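Local coordinates for hypothetical protein (Pseudomonas syringae pv. tomato, PDB 2PAG), which is of unknown function but binds calcium and belongs to the SMI1/KNR4 (SUKH) family, at residues L1-R9 / W125-L133; L19-L27 / K43-D51. All coordinates share one frame; numbering follows the deposited sequence.

How the interactions relate
From the N terminus, helix 2-11 runs into a connection that enters helix 24-34 within 19-27; helix 40-49 follows. Interaction 2 closes the shorter loop, bringing 43-51 back against 19-27 across 15 intervening residues. Interaction 1 closes almost the whole chain, joining 1-9 to 125-133 near the C terminus, so the smaller loop lies wholly within the larger. The two contacts meet along 43-51: Arg9 reaches this segment from helix 2-11, and Trp125 and Trp132 pack on Thr48 and Phe45. Together they tie the N-terminal helices to the terminal helix 124-132, which follows the antiparallel sheet.

Interaction 1 of 2, residues L1-R9 / W125-L133; sequences LEEVIEQLR and WHWARDVWL
Leu1 lays a methyl on the indole of Trp125: CD1 stands 3.4 Å from the centroid of the five-membered ring, 18° off its normal, a CH-pi contact over one face. The same tryptophan meets Ile5 CG1 at its CH2, 3.7 Å away, and Val4 CG1 at its CE3, both approaching obliquely, while Leu8 CD1 lies at the ring edge. One turn on, Leu8 splits its branches. Its CD2 sits 3.9 Å from the centroid of the six-membered ring of Trp132, again over a face, and the same methyl packs 3.5 Å from Leu133 CD2; CD1 reaches Ala128 CB. Leu133 is also crossed by the extended side chain of Gln7, whose CG lies 3.8 Å from Leu133 CD1. With CG anti to its own N (chi1 -162°), Gln7 reaches out over the leucine at the exposed margin.

No hydrogen bond joins the segments; the indoles are held from outside, Trp125 NE1 by Glu44 OE1 and Trp132 NE1 by Tyr54 O. Beside the apolar seam, Arg129 grips Asp130 side-on, NE to OD1 and NH2 to OD2. A pi-type turn at 128-132 widens the second helix before Leu133. The axes pass 10.2 Å apart at 46°, an apolar helix-helix packing that joins the two ends of this SMI1/KNR4-family chain, away from the calcium site.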
loop_
_atom_site.group_PDB
_atom_site.type_symbol
_atom_site.label_atom_id
_atom_site.label_comp_id
_atom_site.label_asym_id
_atom_site.label_seq_id
_atom_site.Cartn_x
_atom_site.Cartn_y
_atom_site.Cartn_z
ATOM N N LEU A 1 4.504 -7.785 15.193
ATOM C CA LEU A 1 4.491 -7.920 13.709
ATOM C C LEU A 1 3.824 -9.222 13.293
ATOM O O LEU A 1 2.927 -9.230 12.452
ATOM C CB LEU A 1 5.920 -7.881 13.151
ATOM C CG LEU A 1 6.074 -8.198 11.661
ATOM C CD1 LEU A 1 5.280 -7.202 10.837
ATOM C CD2 LEU A 1 7.542 -8.156 11.271
ATOM N N GLU A 2 4.268 -10.326 13.885
ATOM C CA GLU A 2 3.702 -11.626 13.558
ATOM C C GLU A 2 2.200 -11.564 13.832
ATOM O O GLU A 2 1.387 -12.093 13.070
ATOM C CB GLU A 2 4.359 -12.706 14.418
ATOM C CG GLU A 2 4.114 -14.126 13.938
ATOM C CD GLU A 2 4.781 -15.163 14.826
ATOM O OE1 GLU A 2 5.990 -15.012 15.116
ATOM O OE2 GLU A 2 4.099 -16.133 15.227
ATOM N N GLU A 3 1.851 -10.894 14.923
ATOM C CA GLU A 3 0.463 -10.717 15.342
ATOM C C GLU A 3 -0.406 -10.066 14.274
ATOM O O GLU A 3 -1.451 -10.597 13.893
ATOM C CB GLU A 3 0.410 -9.841 16.597
ATOM C CG GLU A 3 0.960 -10.482 17.853
ATOM C CD GLU A 3 -0.035 -11.417 18.496
ATOM O OE1 GLU A 3 -0.343 -12.469 17.894
ATOM O OE2 GLU A 3 -0.517 -11.092 19.604
ATOM N N VAL A 4 0.017 -8.890 13.819
ATOM C CA VAL A 4 -0.729 -8.140 12.817
ATOM C C VAL A 4 -0.837 -8.904 11.501
ATOM O O VAL A 4 -1.903 -8.936 10.879
ATOM C CB VAL A 4 -0.075 -6.757 12.578
ATOM C CG1 VAL A 4 -0.889 -5.951 11.578
ATOM C CG2 VAL A 4 0.029 -6.009 13.899
ATOM N N ILE A 5 0.257 -9.534 11.081
ATOM C CA ILE A 5 0.235 -10.284 9.833
ATOM C C ILE A 5 -0.802 -11.396 9.940
ATOM O O ILE A 5 -1.631 -11.567 9.044
ATOM C CB ILE A 5 1.623 -10.880 9.498
ATOM C CG1 ILE A 5 2.592 -9.745 9.157
ATOM C CG2 ILE A 5 1.502 -11.860 8.330
ATOM C CD1 ILE A 5 4.004 -10.198 8.890
ATOM N N GLU A 6 -0.771 -12.134 11.047
ATOM C CA GLU A 6 -1.732 -13.218 11.261
ATOM C C GLU A 6 -3.168 -12.703 11.211
ATOM O O GLU A 6 -4.038 -13.323 10.592
ATOM C CB GLU A 6 -1.474 -13.902 12.615
ATOM C CG GLU A 6 -2.569 -14.887 13.063
ATOM C CD GLU A 6 -2.295 -15.515 14.433
ATOM O OE1 GLU A 6 -1.658 -14.866 15.288
ATOM O OE2 GLU A 6 -2.730 -16.658 14.664
ATOM N N GLN A 7 -3.408 -11.564 11.857
ATOM C CA GLN A 7 -4.733 -10.964 11.897
ATOM C C GLN A 7 -5.246 -10.702 10.483
ATOM O O GLN A 7 -6.387 -11.018 10.155
ATOM C CB GLN A 7 -4.690 -9.652 12.683
ATOM C CG GLN A 7 -6.047 -9.164 13.162
ATOM C CD GLN A 7 -5.969 -7.813 13.854
ATOM O OE1 GLN A 7 -5.027 -7.538 14.600
ATOM N NE2 GLN A 7 -6.966 -6.966 13.615
ATOM N N LEU A 8 -4.400 -10.120 9.642
ATOM C CA LEU A 8 -4.801 -9.833 8.270
ATOM C C LEU A 8 -5.018 -11.101 7.453
ATOM O O LEU A 8 -6.036 -11.243 6.770
ATOM C CB LEU A 8 -3.753 -8.955 7.580
ATOM C CG LEU A 8 -3.836 -7.451 7.827
ATOM C CD1 LEU A 8 -2.601 -6.784 7.244
ATOM C CD2 LEU A 8 -5.109 -6.893 7.196
ATOM N N ARG A 9 -4.066 -12.026 7.534
ATOM C CA ARG A 9 -4.148 -13.271 6.781
ATOM C C ARG A 9 -5.404 -14.062 7.115
ATOM O O ARG A 9 -6.075 -14.576 6.224
ATOM C CB ARG A 9 -2.924 -14.144 7.058
ATOM C CG ARG A 9 -1.586 -13.470 6.806
ATOM C CD ARG A 9 -1.377 -13.162 5.351
ATOM N NE ARG A 9 -1.610 -14.322 4.495
ATOM C CZ ARG A 9 -1.236 -14.385 3.221
ATOM N NH1 ARG A 9 -0.603 -13.358 2.668
ATOM N NH2 ARG A 9 -1.514 -15.459 2.491
ATOM N N TRP A 125 2.723 -0.848 9.308
ATOM C CA TRP A 125 2.049 -1.830 10.144
ATOM C C TRP A 125 1.074 -1.153 11.117
ATOM O O TRP A 125 0.035 -1.726 11.455
ATOM C CB TRP A 125 3.079 -2.696 10.871
ATOM C CG TRP A 125 3.784 -3.633 9.917
ATOM C CD1 TRP A 125 5.126 -3.705 9.673
ATOM C CD2 TRP A 125 3.170 -4.609 9.061
ATOM N NE1 TRP A 125 5.387 -4.662 8.718
ATOM C CE2 TRP A 125 4.202 -5.232 8.326
ATOM C CE3 TRP A 125 1.848 -5.017 8.846
ATOM C CZ2 TRP A 125 3.952 -6.243 7.388
ATOM C CZ3 TRP A 125 1.597 -6.023 7.913
ATOM C CH2 TRP A 125 2.649 -6.623 7.197
ATOM N N HIS A 126 1.394 0.062 11.562
ATOM C CA HIS A 126 0.477 0.794 12.440
ATOM C C HIS A 126 -0.758 1.119 11.613
ATOM O O HIS A 126 -1.892 1.034 12.088
ATOM C CB HIS A 126 1.091 2.109 12.925
ATOM C CG HIS A 126 2.099 1.944 14.012
ATOM N ND1 HIS A 126 3.390 1.522 13.775
ATOM C CD2 HIS A 126 2.006 2.141 15.349
ATOM C CE1 HIS A 126 4.049 1.468 14.918
ATOM N NE2 HIS A 126 3.232 1.841 15.889
ATOM N N TRP A 127 -0.523 1.504 10.365
ATOM C CA TRP A 127 -1.613 1.831 9.462
ATOM C C TRP A 127 -2.472 0.592 9.188
ATOM O O TRP A 127 -3.699 0.668 9.176
ATOM C CB TRP A 127 -1.060 2.367 8.142
ATOM C CG TRP A 127 -2.133 2.678 7.150
ATOM C CD1 TRP A 127 -2.894 3.812 7.088
ATOM C CD2 TRP A 127 -2.642 1.797 6.143
ATOM N NE1 TRP A 127 -3.853 3.687 6.107
ATOM C CE2 TRP A 127 -3.718 2.460 5.511
ATOM C CE3 TRP A 127 -2.297 0.508 5.714
ATOM C CZ2 TRP A 127 -4.452 1.874 4.473
ATOM C CZ3 TRP A 127 -3.027 -0.073 4.686
ATOM C CH2 TRP A 127 -4.094 0.613 4.076
ATOM N N ALA A 128 -1.824 -0.549 8.968
ATOM C CA ALA A 128 -2.552 -1.780 8.690
ATOM C C ALA A 128 -3.419 -2.188 9.878
ATOM O O ALA A 128 -4.563 -2.618 9.709
ATOM C CB ALA A 128 -1.574 -2.893 8.352
ATOM N N ARG A 129 -2.865 -2.041 11.076
ATOM C CA ARG A 129 -3.558 -2.415 12.299
ATOM C C ARG A 129 -4.630 -1.425 12.720
ATOM O O ARG A 129 -5.744 -1.818 13.067
ATOM C CB ARG A 129 -2.553 -2.556 13.443
ATOM C CG ARG A 129 -3.167 -3.003 14.761
ATOM C CD ARG A 129 -2.171 -2.871 15.891
ATOM N NE ARG A 129 -1.891 -1.473 16.194
ATOM C CZ ARG A 129 -0.822 -1.057 16.865
ATOM N NH1 ARG A 129 0.067 -1.938 17.304
ATOM N NH2 ARG A 129 -0.643 0.236 17.097
ATOM N N ASP A 130 -4.295 -0.141 12.673
ATOM C CA ASP A 130 -5.214 0.892 13.121
ATOM C C ASP A 130 -6.158 1.491 12.083
ATOM O O ASP A 130 -7.126 2.162 12.441
ATOM C CB ASP A 130 -4.417 1.991 13.829
ATOM C CG ASP A 130 -3.539 1.437 14.949
ATOM O OD1 ASP A 130 -3.930 0.418 15.565
ATOM O OD2 ASP A 130 -2.465 2.016 15.224
ATOM N N VAL A 131 -5.891 1.250 10.804
ATOM C CA VAL A 131 -6.760 1.777 9.759
ATOM C C VAL A 131 -7.391 0.681 8.904
ATOM O O VAL A 131 -8.614 0.565 8.834
ATOM C CB VAL A 131 -6.004 2.759 8.835
ATOM C CG1 VAL A 131 -6.934 3.247 7.724
ATOM C CG2 VAL A 131 -5.486 3.941 9.647
ATOM N N TRP A 132 -6.565 -0.132 8.258
ATOM C CA TRP A 132 -7.095 -1.188 7.402
ATOM C C TRP A 132 -7.946 -2.204 8.173
ATOM O O TRP A 132 -9.095 -2.457 7.810
ATOM C CB TRP A 132 -5.941 -1.890 6.667
ATOM C CG TRP A 132 -6.389 -2.802 5.547
ATOM C CD1 TRP A 132 -7.643 -2.892 5.004
ATOM C CD2 TRP A 132 -5.574 -3.732 4.821
ATOM N NE1 TRP A 132 -7.656 -3.819 3.989
ATOM C CE2 TRP A 132 -6.399 -4.351 3.855
ATOM C CE3 TRP A 132 -4.223 -4.100 4.895
ATOM C CZ2 TRP A 132 -5.917 -5.321 2.967
ATOM C CZ3 TRP A 132 -3.745 -5.062 4.015
ATOM C CH2 TRP A 132 -4.589 -5.661 3.063
ATOM N N LEU A 133 -7.394 -2.753 9.254
ATOM C CA LEU A 133 -8.110 -3.744 10.058
ATOM C C LEU A 133 -9.282 -3.151 10.835
ATOM O O LEU A 133 -10.078 -3.886 11.425
ATOM C CB LEU A 133 -7.145 -4.433 11.023
ATOM C CG LEU A 133 -6.295 -5.533 10.384
ATOM C CD1 LEU A 133 -5.171 -5.949 11.328
ATOM C CD2 LEU A 133 -7.186 -6.721 10.050
#

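Interaction 2 of 2, residues L19-L27 / K43-D51; sequences LELPDEDQL and KEFLLTVSD
Leu27 and Leu47 pass each other at a slant, with the methyls of Leu27 directed at the branched end of Leu47: Leu27 CD1 lies 3.5 Å from Leu47 CD2, a tight fit. Leu47 CG stands anti to its carbonyl carbon (chi1 -67°), and although its CB points away from 19-27, the branches swing back to meet Leu27 and the backbone around Pro22 and Asp23. Glu24 crosses Leu47 at about a right angle, its CG against CD1.

Further along, Leu21 lies over the C-terminal part of 43-51. Its CD2 touches Leu47 O at 3.3 Å, while CD1 reaches Leu46 O and the carboxylate of Asp51. The Pro22 ring rests with CD 3.2 Å from Ser50 OG. That hydroxyl donates to Leu46 O at 2.7 Å, in the carbonyl plane on a lone pair, a bond that sets its oxygen beside the proline. Leu19 CB packs against the backbone of Asp51, whose OD1 makes a salt bridge with Arg9 of helix 2-11.

No direct hydrogen bond crosses; three waters bridge instead, joining Leu19 N to Asp51 O, Glu20 O to Ser50 O, and Pro22 O to Leu47 O. Asp23 and Gln26 start helix 24-34 with reciprocal bonds, Gln26 N to Asp23 OD1 at 2.8 Å and Asp23 N to Gln26 OE1. An extended segment thus runs along the C-terminal part of 43-51 and then enters helix 24-34, which precedes helix 40-49 in the chain, through a capping box.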
loop_
_atom_site.group_PDB
_atom_site.type_symbol
_atom_site.label_atom_id
_atom_site.label_comp_id
_atom_site.label_asym_id
_atom_site.label_seq_id
_atom_site.Cartn_x
_atom_site.Cartn_y
_atom_site.Cartn_z
ATOM N N LEU A 19 -5.913 -12.906 -5.056
ATOM C CA LEU A 19 -4.788 -12.039 -5.372
ATOM C C LEU A 19 -3.495 -12.819 -5.145
ATOM O O LEU A 19 -3.448 -13.732 -4.313
ATOM C CB LEU A 19 -4.798 -10.812 -4.466
ATOM C CG LEU A 19 -6.034 -9.922 -4.481
ATOM C CD1 LEU A 19 -5.801 -8.747 -3.540
ATOM C CD2 LEU A 19 -6.300 -9.422 -5.890
ATOM N N GLU A 20 -2.449 -12.453 -5.879
ATOM C CA GLU A 20 -1.160 -13.120 -5.751
ATOM C C GLU A 20 -0.196 -12.307 -4.907
ATOM O O GLU A 20 -0.237 -11.078 -4.912
ATOM C CB GLU A 20 -0.546 -13.359 -7.128
ATOM C CG GLU A 20 -1.397 -14.228 -8.038
ATOM C CD GLU A 20 -0.721 -14.518 -9.362
ATOM O OE1 GLU A 20 -0.273 -13.556 -10.025
ATOM O OE2 GLU A 20 -0.642 -15.708 -9.742
ATOM N N LEU A 21 0.662 -13.008 -4.177
ATOM C CA LEU A 21 1.659 -12.362 -3.336
ATOM C C LEU A 21 2.943 -12.292 -4.167
ATOM O O LEU A 21 3.351 -13.281 -4.775
ATOM C CB LEU A 21 1.880 -13.195 -2.068
ATOM C CG LEU A 21 2.639 -12.551 -0.912
ATOM C CD1 LEU A 21 1.861 -11.339 -0.403
ATOM C CD2 LEU A 21 2.832 -13.574 0.202
ATOM N N PRO A 22 3.591 -11.118 -4.214
ATOM C CA PRO A 22 4.825 -10.962 -4.989
ATOM C C PRO A 22 6.056 -11.519 -4.290
ATOM O O PRO A 22 6.041 -11.766 -3.088
ATOM C CB PRO A 22 4.927 -9.452 -5.154
ATOM C CG PRO A 22 4.443 -8.970 -3.808
ATOM C CD PRO A 22 3.208 -9.843 -3.577
ATOM N N ASP A 23 7.113 -11.735 -5.066
ATOM C CA ASP A 23 8.375 -12.195 -4.510
ATOM C C ASP A 23 9.308 -10.995 -4.593
ATOM O O ASP A 23 8.969 -9.972 -5.197
ATOM C CB ASP A 23 8.948 -13.377 -5.300
ATOM C CG ASP A 23 8.982 -13.131 -6.790
ATOM O OD1 ASP A 23 9.443 -12.051 -7.218
ATOM O OD2 ASP A 23 8.558 -14.038 -7.542
ATOM N N GLU A 24 10.483 -11.111 -3.992
ATOM C CA GLU A 24 11.424 -10.007 -3.993
ATOM C C GLU A 24 11.797 -9.485 -5.379
ATOM O O GLU A 24 11.923 -8.274 -5.563
ATOM C CB GLU A 24 12.667 -10.399 -3.191
ATOM C CG GLU A 24 12.360 -10.556 -1.708
ATOM C CD GLU A 24 13.573 -10.916 -0.882
ATOM O OE1 GLU A 24 14.089 -12.044 -1.042
ATOM O OE2 GLU A 24 14.010 -10.067 -0.075
ATOM N N ASP A 25 11.947 -10.376 -6.357
ATOM C CA ASP A 25 12.296 -9.951 -7.712
ATOM C C ASP A 25 11.218 -9.057 -8.314
ATOM O O ASP A 25 11.522 -8.087 -9.013
ATOM C CB ASP A 25 12.511 -11.160 -8.626
ATOM C CG ASP A 25 13.725 -11.977 -8.238
ATOM O OD1 ASP A 25 14.840 -11.416 -8.213
ATOM O OD2 ASP A 25 13.561 -13.185 -7.957
ATOM N N GLN A 26 9.957 -9.389 -8.053
ATOM C CA GLN A 26 8.854 -8.595 -8.572
ATOM C C GLN A 26 8.879 -7.198 -7.966
ATOM O O GLN A 26 8.604 -6.216 -8.655
ATOM C CB GLN A 26 7.513 -9.291 -8.295
ATOM C CG GLN A 26 7.228 -10.448 -9.251
ATOM C CD GLN A 26 5.982 -11.240 -8.890
ATOM O OE1 GLN A 26 5.912 -11.863 -7.830
ATOM N NE2 GLN A 26 4.991 -11.228 -9.779
ATOM N N LEU A 27 9.213 -7.097 -6.682
ATOM C CA LEU A 27 9.276 -5.784 -6.051
ATOM C C LEU A 27 10.419 -4.962 -6.636
ATOM O O LEU A 27 10.283 -3.755 -6.833
ATOM C CB LEU A 27 9.434 -5.906 -4.536
ATOM C CG LEU A 27 8.111 -6.132 -3.797
ATOM C CD1 LEU A 27 7.518 -7.471 -4.177
ATOM C CD2 LEU A 27 8.351 -6.067 -2.303
ATOM N N LYS A 43 7.981 -2.543 1.952
ATOM C CA LYS A 43 8.317 -3.695 1.122
ATOM C C LYS A 43 7.903 -4.979 1.839
ATOM O O LYS A 43 7.419 -5.923 1.219
ATOM C CB LYS A 43 9.818 -3.701 0.843
ATOM C CG LYS A 43 10.269 -4.728 -0.165
ATOM C CD LYS A 43 11.611 -4.332 -0.771
ATOM C CE LYS A 43 12.682 -4.144 0.298
ATOM N NZ LYS A 43 13.989 -3.732 -0.291
ATOM N N GLU A 44 8.103 -5.004 3.152
ATOM C CA GLU A 44 7.739 -6.155 3.969
ATOM C C GLU A 44 6.228 -6.371 3.897
ATOM O O GLU A 44 5.754 -7.497 3.777
ATOM C CB GLU A 44 8.181 -5.910 5.411
ATOM C CG GLU A 44 7.914 -7.046 6.363
ATOM C CD GLU A 44 8.500 -6.760 7.720
ATOM O OE1 GLU A 44 8.099 -5.746 8.327
ATOM O OE2 GLU A 44 9.367 -7.541 8.170
ATOM N N PHE A 45 5.478 -5.276 3.961
ATOM C CA PHE A 45 4.027 -5.330 3.870
ATOM C C PHE A 45 3.638 -5.950 2.517
ATOM O O PHE A 45 2.838 -6.886 2.442
ATOM C CB PHE A 45 3.484 -3.901 3.989
ATOM C CG PHE A 45 2.028 -3.760 3.663
ATOM C CD1 PHE A 45 1.065 -3.838 4.668
ATOM C CD2 PHE A 45 1.620 -3.493 2.360
ATOM C CE1 PHE A 45 -0.285 -3.647 4.380
ATOM C CE2 PHE A 45 0.264 -3.298 2.057
ATOM C CZ PHE A 45 -0.686 -3.375 3.072
ATOM N N LEU A 46 4.217 -5.436 1.442
ATOM C CA LEU A 46 3.903 -5.967 0.122
ATOM C C LEU A 46 4.247 -7.453 -0.022
ATOM O O LEU A 46 3.514 -8.213 -0.660
ATOM C CB LEU A 46 4.636 -5.160 -0.948
ATOM C CG LEU A 46 4.190 -3.701 -1.082
ATOM C CD1 LEU A 46 5.090 -2.983 -2.073
ATOM C CD2 LEU A 46 2.733 -3.640 -1.539
ATOM N N LEU A 47 5.350 -7.871 0.586
ATOM C CA LEU A 47 5.784 -9.264 0.488
ATOM C C LEU A 47 5.045 -10.232 1.400
ATOM O O LEU A 47 5.153 -11.448 1.223
ATOM C CB LEU A 47 7.287 -9.358 0.774
ATOM C CG LEU A 47 8.220 -8.701 -0.243
ATOM C CD1 LEU A 47 9.606 -8.512 0.360
ATOM C CD2 LEU A 47 8.284 -9.559 -1.505
ATOM N N THR A 48 4.287 -9.707 2.359
ATOM C CA THR A 48 3.586 -10.561 3.311
ATOM C C THR A 48 2.064 -10.514 3.342
ATOM O O THR A 48 1.426 -11.504 3.704
ATOM C CB THR A 48 4.078 -10.280 4.741
ATOM O OG1 THR A 48 3.757 -8.931 5.109
ATOM C CG2 THR A 48 5.567 -10.456 4.815
ATOM N N VAL A 49 1.469 -9.381 2.979
ATOM C CA VAL A 49 0.013 -9.282 3.032
ATOM C C VAL A 49 -0.694 -8.614 1.850
ATOM O O VAL A 49 -1.902 -8.396 1.912
ATOM C CB VAL A 49 -0.437 -8.565 4.334
ATOM C CG1 VAL A 49 0.050 -9.341 5.548
ATOM C CG2 VAL A 49 0.106 -7.148 4.387
ATOM N N SER A 50 0.029 -8.310 0.769
ATOM C CA SER A 50 -0.622 -7.643 -0.359
ATOM C C SER A 50 -1.571 -8.532 -1.166
ATOM O O SER A 50 -2.136 -8.087 -2.171
ATOM C CB SER A 50 0.405 -6.960 -1.285
ATOM O OG SER A 50 1.237 -7.867 -1.987
ATOM N N ASP A 51 -1.748 -9.779 -0.733
ATOM C CA ASP A 51 -2.689 -10.674 -1.407
ATOM C C ASP A 51 -3.977 -10.732 -0.587
ATOM O O ASP A 51 -4.911 -11.471 -0.913
ATOM C CB ASP A 51 -2.092 -12.080 -1.558
ATOM C CG ASP A 51 -1.805 -12.745 -0.225
ATOM O OD1 ASP A 51 -1.463 -12.033 0.739
ATOM O OD2 ASP A 51 -1.902 -13.995 -0.145
HETATM O O HOH W 1 -6.766 -12.993 -2.239
HETATM O O HOH W 2 -1.664 -8.711 -4.842
HETATM O O HOH W 3 6.618 -12.791 -0.806
#